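Local coordinates for 2-hydroxymethyl glutarate dehydrogenase (Eubacterium barkeri, PDB 3CKY) that catalyses the reversible, NAD-dependent interconversion of 2-formylglutarate and (S)-2-hydroxymethylglutarate in the fermentation of nicotinate, at the interface of chains A and B. Numbering follows the deposited sequence. Chains: chain A/B, 2-hydroxymethyl glutarate dehydrogenase.

The interface of chains A and B. Residues chain A 179-180, 183, 187, 261; chain B 183, 187, 261.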
loop_
_atom_site.group_PDB
_atom_site.type_symbol
_atom_site.label_atom_id
_atom_site.label_comp_id
_atom_site.label_asym_id
_atom_site.label_seq_id
_atom_site.Cartn_x
_atom_site.Cartn_y
_atom_site.Cartn_z
ATOM N N LEU A 179 -0.525 7.350 -15.047
ATOM C CA LEU A 179 -0.890 6.762 -13.749
ATOM C C LEU A 179 -2.041 5.775 -13.923
ATOM O O LEU A 179 -2.001 4.677 -13.405
ATOM C CB LEU A 179 -1.292 7.913 -12.817
ATOM C CG LEU A 179 -2.000 7.841 -11.474
ATOM C CD1 LEU A 179 -2.109 9.295 -10.942
ATOM C CD2 LEU A 179 -3.375 7.151 -11.514
ATOM N N LEU A 180 -3.067 6.184 -14.656
ATOM C CA LEU A 180 -4.239 5.347 -14.860
ATOM C C LEU A 180 -3.906 4.136 -15.711
ATOM O O LEU A 180 -4.352 3.032 -15.390
ATOM C CB LEU A 180 -5.382 6.155 -15.486
ATOM C CG LEU A 180 -6.020 7.185 -14.549
ATOM C CD1 LEU A 180 -6.944 8.128 -15.323
ATOM C CD2 LEU A 180 -6.766 6.462 -13.413
ATOM N N CYS A 183 -1.971 1.769 -13.315
ATOM C CA CYS A 183 -2.894 1.153 -12.370
ATOM C C CYS A 183 -3.782 0.101 -13.042
ATOM O O CYS A 183 -3.979 -0.995 -12.504
ATOM C CB CYS A 183 -3.779 2.207 -11.702
ATOM S SG CYS A 183 -2.952 3.281 -10.496
ATOM N N SER A 187 -3.889 -3.892 -12.160
ATOM C CA SER A 187 -5.140 -4.549 -11.791
ATOM C C SER A 187 -5.455 -5.715 -12.734
ATOM O O SER A 187 -5.850 -6.796 -12.310
ATOM C CB SER A 187 -6.291 -3.541 -11.809
ATOM O OG SER A 187 -6.069 -2.461 -10.917
ATOM N N MET A 261 -3.633 3.476 -4.708
ATOM C CA MET A 261 -3.637 2.554 -5.851
ATOM C C MET A 261 -2.380 2.719 -6.686
ATOM O O MET A 261 -1.792 1.737 -7.136
ATOM C CB MET A 261 -4.861 2.792 -6.741
ATOM C CG MET A 261 -6.185 2.543 -6.046
ATOM S SD MET A 261 -6.448 0.845 -5.543
ATOM C CE MET A 261 -6.743 0.047 -7.145
ATOM N N CYS B 183 -11.493 -1.700 -9.280
ATOM C CA CYS B 183 -10.097 -1.215 -9.272
ATOM C C CYS B 183 -9.911 -0.012 -10.172
ATOM O O CYS B 183 -9.207 0.948 -9.826
ATOM C CB CYS B 183 -9.128 -2.302 -9.722
ATOM S SG CYS B 183 -8.912 -3.596 -8.528
ATOM N N SER B 187 -8.842 3.747 -8.801
ATOM C CA SER B 187 -7.671 4.401 -9.378
ATOM C C SER B 187 -8.068 5.746 -9.965
ATOM O O SER B 187 -7.379 6.757 -9.773
ATOM C CB SER B 187 -7.075 3.519 -10.463
ATOM O OG SER B 187 -6.778 2.237 -9.942
ATOM N N MET B 261 -4.000 -5.086 -5.676
ATOM C CA MET B 261 -4.783 -3.945 -6.169
ATOM C C MET B 261 -6.239 -4.062 -5.721
ATOM O O MET B 261 -6.831 -3.087 -5.274
ATOM C CB MET B 261 -4.713 -3.857 -7.705
ATOM C CG MET B 261 -3.306 -3.611 -8.272
ATOM S SD MET B 261 -2.578 -2.022 -7.825
ATOM C CE MET B 261 -3.595 -0.899 -8.764
HETATM O O HOH W 1 -7.095 0.103 -12.083
#
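A:Ser187 and B:Cys183 meet flank to flank where the helices 169-197 of the two subunits run side by side and antiparallel about the two-fold axis, showing how small side chains let helices come close. CB of A:Ser187 lies 3.7 Å from CB of B:Cys183, and the twin pair is related by exchange of the chains. Each serine hydroxyl folds back on its own helix: with OG beside the backbone N and opposite the carbonyl carbon (chi1 -59°), A:Ser187 OG hydrogen-bonds A:Cys183 O at 3.0 Å, the donor standing above the carbonyl plane. A:Ser187 OG is also 3.0 Å from water 1, which B:Ser187 OG reaches too, so this water bridges the two hydroxyls across the axis. An alanine in place of A:Ser187 would probably leave the water without one of its mates and break the bridge between subunits. Beside the serines the packing is close, methyl against methyl and against oxygen. A:Met261 turns back on itself at chi2 (-64°) and chi3 (-72°), which brings its CE to the axis, 3.7 Å from CE of B:Met261. A:Met261 CE also lies 3.6 Å from B:Ser187 OG, and its twin does likewise. The margin is looser: each methionine buries about 30 Å², but A:Leu180, whose CD2 touches the backbone of B:Ser187, loses 2 Å² and A:Leu179 1 Å². Centred about 13 Å from the catalytic A:Lys174, the patch holds two subunits of the homotetramer together.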